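Local atomic coordinates of protein S100-A5 (Homo sapiens, PDB entry 6WN7), a protein that binds calcium, zinc and copper ions as a homodimer of the S100 family, with calcium and copper competing for the same sites. Residues Glu69-Phe72 / Lys73-Ser76; Phe19-Tyr22 / Ser23-Gly27. The protein carries 2 engineered substitutions. All blocks are in the same frame, centred on the assembly; numbering follows the deposited sequence.

Contact 1: residues Glu69-Phe72 / Lys73-Ser76. With CA (calcium ion), chain L.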
loop_
_atom_site.group_PDB
_atom_site.type_symbol
_atom_site.label_atom_id
_atom_site.label_comp_id
_atom_site.label_asym_id
_atom_site.label_seq_id
_atom_site.Cartn_x
_atom_site.Cartn_y
_atom_site.Cartn_z
ATOM N N GLU B 69 0.922 8.415 18.027
ATOM C CA GLU B 69 1.693 8.590 16.818
ATOM C C GLU B 69 1.372 7.418 15.915
ATOM O O GLU B 69 1.121 6.311 16.390
ATOM C CB GLU B 69 3.186 8.559 17.115
ATOM C CG GLU B 69 3.644 9.577 18.116
ATOM C CD GLU B 69 3.870 10.952 17.510
ATOM O OE1 GLU B 69 3.832 11.936 18.271
ATOM O OE2 GLU B 69 4.087 11.048 16.288
ATOM N N ILE B 70 1.398 7.670 14.612
ATOM C CA ILE B 70 1.159 6.657 13.586
ATOM C C ILE B 70 2.493 6.359 12.923
ATOM O O ILE B 70 3.013 7.193 12.180
ATOM C CB ILE B 70 0.142 7.141 12.542
ATOM C CG1 ILE B 70 -1.132 7.602 13.237
ATOM C CG2 ILE B 70 -0.161 6.061 11.523
ATOM C CD1 ILE B 70 -1.690 6.601 14.199
ATOM N N ASP B 71 3.036 5.173 13.159
ATOM C CA ASP B 71 4.283 4.751 12.538
ATOM C C ASP B 71 4.000 4.133 11.174
ATOM O O ASP B 71 2.855 3.975 10.770
ATOM C CB ASP B 71 5.070 3.822 13.467
ATOM C CG ASP B 71 4.384 2.483 13.728
ATOM O OD1 ASP B 71 3.355 2.189 13.096
ATOM O OD2 ASP B 71 4.909 1.706 14.566
ATOM N N PHE B 72 5.054 3.812 10.435
ATOM C CA PHE B 72 4.809 3.369 9.071
ATOM C C PHE B 72 3.974 2.093 9.034
ATOM O O PHE B 72 3.181 1.898 8.117
ATOM C CB PHE B 72 6.118 3.190 8.316
ATOM C CG PHE B 72 5.920 2.882 6.866
ATOM C CD1 PHE B 72 5.632 3.884 5.974
ATOM C CD2 PHE B 72 6.004 1.590 6.397
ATOM C CE1 PHE B 72 5.434 3.600 4.655
ATOM C CE2 PHE B 72 5.807 1.311 5.076
ATOM C CZ PHE B 72 5.513 2.317 4.208
ATOM N N LYS B 73 4.126 1.214 10.012
ATOM C CA LYS B 73 3.354 -0.024 9.993
ATOM C C LYS B 73 1.872 0.238 10.222
ATOM O O LYS B 73 1.018 -0.316 9.529
ATOM C CB LYS B 73 3.872 -0.968 11.060
ATOM C CG LYS B 73 2.989 -2.155 11.297
ATOM C CD LYS B 73 3.722 -3.206 12.085
ATOM C CE LYS B 73 2.775 -4.295 12.498
ATOM N NZ LYS B 73 3.368 -5.203 13.519
ATOM N N GLU B 74 1.550 1.069 11.210
ATOM C CA GLU B 74 0.167 1.495 11.421
ATOM C C GLU B 74 -0.379 2.250 10.218
ATOM O O GLU B 74 -1.534 2.051 9.824
ATOM C CB GLU B 74 0.125 2.403 12.649
ATOM C CG GLU B 74 0.502 1.676 13.929
ATOM C CD GLU B 74 0.766 2.582 15.128
ATOM O OE1 GLU B 74 1.224 3.721 14.957
ATOM O OE2 GLU B 74 0.520 2.122 16.266
ATOM N N TYR B 75 0.431 3.138 9.625
ATOM C CA TYR B 75 0.020 3.889 8.434
ATOM C C TYR B 75 -0.201 2.974 7.243
ATOM O O TYR B 75 -0.989 3.289 6.353
ATOM C CB TYR B 75 1.084 4.955 8.120
ATOM C CG TYR B 75 1.217 5.455 6.683
ATOM C CD1 TYR B 75 0.588 6.629 6.271
ATOM C CD2 TYR B 75 2.022 4.798 5.762
ATOM C CE1 TYR B 75 0.723 7.112 4.967
ATOM C CE2 TYR B 75 2.169 5.271 4.455
ATOM C CZ TYR B 75 1.522 6.438 4.056
ATOM O OH TYR B 75 1.674 6.934 2.755
ATOM N N SER B 76 0.485 1.845 7.201
ATOM C CA SER B 76 0.288 0.920 6.102
ATOM C C SER B 76 -1.102 0.309 6.095
ATOM O O SER B 76 -1.553 -0.159 5.043
ATOM C CB SER B 76 1.341 -0.155 6.247
ATOM O OG SER B 76 2.619 0.435 6.233
HETATM CA CA CA L . 1.430 4.278 17.342
HETATM O O HOH W 1 3.715 4.111 17.124
#
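E74 reaches back from the first turn of helix 72-93 and meets both D71 and the calcium ion with one carboxylate. Its CG lies beside the backbone N (chi1 -65°) and the chain runs on extended, which carries E74 OE1 and OE2 to the metal at 2.5 and 2.6 Å, a bidentate grip. OE1 is used twice: on its anti side, 21° out of the carboxylate plane, E74 OE1 also accepts from D71 N at 2.9 Å. D71 answers in kind. With CG folded between its backbone N and carbonyl carbon (chi1 66°), D71 OD1 takes the hydrogen of E74 N at 2.8 Å almost in line with the C-O bond. Each residue thus accepts the other's amide, a reciprocal pair that fixes the start of the helix. E69 contributes its carbonyl O, 2.3 Å from calcium, while a water holds another position and D63, N65 and D67 complete the shell. The buried side is closely packed. There the I70 branch CG2 lies 3.5 Å from Y75 N, and Y75 N itself donates to D71 O at 2.8 Å. S76 OG sits over one face of the F72 ring, and M84 of the second subunit packs on S76. The other side is looser: K73 extends outward, exposed, with D71 partly so, although M84 of that second subunit also touches K73. A capping box whose glutamate is also the bidentate ligand marks the end of an EF-hand loop, here the second, predicted high-affinity site.

Contact 2: residues Phe19-Tyr22 / Ser23-Gly27. With CA (calcium ion), chain K.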
loop_
_atom_site.group_PDB
_atom_site.type_symbol
_atom_site.label_atom_id
_atom_site.label_comp_id
_atom_site.label_asym_id
_atom_site.label_seq_id
_atom_site.Cartn_x
_atom_site.Cartn_y
_atom_site.Cartn_z
ATOM N N PHE B 19 4.649 9.486 3.244
ATOM C CA PHE B 19 4.649 9.377 4.702
ATOM C C PHE B 19 5.651 10.343 5.298
ATOM O O PHE B 19 5.319 11.139 6.170
ATOM C CB PHE B 19 4.988 7.936 5.090
ATOM C CG PHE B 19 5.066 7.698 6.558
ATOM C CD1 PHE B 19 3.928 7.496 7.310
ATOM C CD2 PHE B 19 6.278 7.666 7.196
ATOM C CE1 PHE B 19 4.010 7.267 8.676
ATOM C CE2 PHE B 19 6.351 7.448 8.557
ATOM C CZ PHE B 19 5.219 7.241 9.291
ATOM N N HIS B 20 6.885 10.310 4.790
ATOM C CA HIS B 20 7.986 11.074 5.369
ATOM C C HIS B 20 7.842 12.567 5.127
ATOM O O HIS B 20 8.252 13.360 5.975
ATOM C CB HIS B 20 9.304 10.520 4.844
ATOM C CG HIS B 20 9.725 9.264 5.544
ATOM N ND1 HIS B 20 10.424 9.266 6.731
ATOM C CD2 HIS B 20 9.510 7.963 5.245
ATOM C CE1 HIS B 20 10.618 8.025 7.130
ATOM N NE2 HIS B 20 10.091 7.215 6.235
ATOM N N LYS B 21 7.249 12.977 4.004
ATOM C CA LYS B 21 6.940 14.391 3.810
ATOM C C LYS B 21 6.221 14.971 5.024
ATOM O O LYS B 21 6.480 16.110 5.420
ATOM C CB LYS B 21 6.105 14.581 2.536
ATOM C CG LYS B 21 5.700 16.029 2.248
ATOM C CD LYS B 21 4.660 16.174 1.129
ATOM C CE LYS B 21 5.039 15.404 -0.126
ATOM N NZ LYS B 21 4.340 15.937 -1.343
ATOM N N TYR B 22 5.319 14.207 5.634
ATOM C CA TYR B 22 4.523 14.706 6.749
ATOM C C TYR B 22 5.000 14.226 8.109
ATOM O O TYR B 22 4.838 14.954 9.085
ATOM C CB TYR B 22 3.048 14.339 6.536
ATOM C CG TYR B 22 2.507 14.971 5.278
ATOM C CD1 TYR B 22 2.065 16.268 5.288
ATOM C CD2 TYR B 22 2.507 14.297 4.084
ATOM C CE1 TYR B 22 1.617 16.870 4.162
ATOM C CE2 TYR B 22 2.053 14.892 2.949
ATOM C CZ TYR B 22 1.618 16.187 3.001
ATOM O OH TYR B 22 1.145 16.805 1.890
ATOM N N SER B 23 5.620 13.048 8.211
ATOM C CA SER B 23 6.057 12.561 9.517
ATOM C C SER B 23 7.217 13.367 10.099
ATOM O O SER B 23 7.368 13.429 11.320
ATOM C CB SER B 23 6.427 11.085 9.423
ATOM O OG SER B 23 7.588 10.909 8.663
ATOM N N GLY B 24 8.032 13.990 9.272
ATOM C CA GLY B 24 9.159 14.771 9.758
ATOM C C GLY B 24 8.898 16.214 10.182
ATOM O O GLY B 24 9.845 16.910 10.571
ATOM N N ARG B 25 7.645 16.681 10.139
ATOM C CA ARG B 25 7.352 18.075 10.447
ATOM C C ARG B 25 7.488 18.377 11.934
ATOM O O ARG B 25 7.982 19.448 12.303
ATOM C CB ARG B 25 5.963 18.419 9.939
ATOM C CG ARG B 25 5.819 18.082 8.494
ATOM C CD ARG B 25 4.542 18.598 7.930
ATOM N NE ARG B 25 4.636 18.671 6.478
ATOM C CZ ARG B 25 3.842 19.400 5.708
ATOM N NH1 ARG B 25 2.882 20.139 6.233
ATOM N NH2 ARG B 25 4.028 19.386 4.405
ATOM N N GLU B 26 7.072 17.453 12.799
ATOM C CA GLU B 26 7.143 17.687 14.232
ATOM C C GLU B 26 7.324 16.379 14.992
ATOM O O GLU B 26 6.975 15.294 14.517
ATOM C CB GLU B 26 5.882 18.397 14.716
ATOM C CG GLU B 26 4.631 17.669 14.324
ATOM C CD GLU B 26 3.450 18.108 15.139
ATOM O OE1 GLU B 26 3.460 19.285 15.567
ATOM O OE2 GLU B 26 2.529 17.287 15.352
ATOM N N GLY B 27 7.865 16.503 16.196
ATOM C CA GLY B 27 8.033 15.323 16.997
ATOM C C GLY B 27 9.013 14.367 16.356
ATOM O O GLY B 27 9.913 14.756 15.611
HETATM CA CA CA K . 6.252 13.476 13.309
HETATM O O HOH W 2 5.200 13.068 15.352
#
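The F19 ring, at the exit of helix 7-23 into the first EF-hand loop, carries S23 CB over one face, a CH-pi contact 4.1 Å from the centroid and 25° off its normal, while H20 CD2 lies at its edge in plane. The H20 ring has F19 CD2 over a face and stacks with F90 of the second subunit, and its NE2 hydrogen-bonds to N87 OD1 of that subunit. On the Y22 ring, K21 CG lies over one face, toward the rim; R25 runs alongside, pointing the same way, and its guanidinium takes Y22 CD1 over its centre, 3.6 Å above the plane, the two planes 35° apart. F19, Y22 and R25 flank the passage into this S100-type loop, which binds calcium largely through backbone carbonyls. S23 O and E26 O are two such ligands, with S28, T31, E36 and a water completing the shell. The helix ends in a firm bond from S23 N to F19 O (2.8 Å) and a weak one from G24 N to H20 O. S23 OG, between its backbone N and carbonyl carbon (chi1 69°), passes 3.3 Å from H20 CA and hydrogen-bonds to K29 O. R25 is extended from CG to NE, which lets R25 NE make a weak 3.3 Å bond to K21 O, near the guanidinium plane.

Contact 1 enters a helix and contact 2 leaves one, at opposite ends of two different EF-hand loops. The 69-76 region is the more buried, five of its eight touching residues against three of seven, and its centre lies about 8 Å from the centre of the chain, that of 19-27 about 12 Å; the latter faces solvent at K21 and R25. Their calcium ligands differ with their place in the loops: a bidentate side chain plus one carbonyl in the former, carbonyls alone from the latter. F19 joins them, F19 CD1 lying 3.5 Å from Y75 CG and its ring edge-to-face with that of F72. F72 of contact 1 packs on the same N87 of the second subunit.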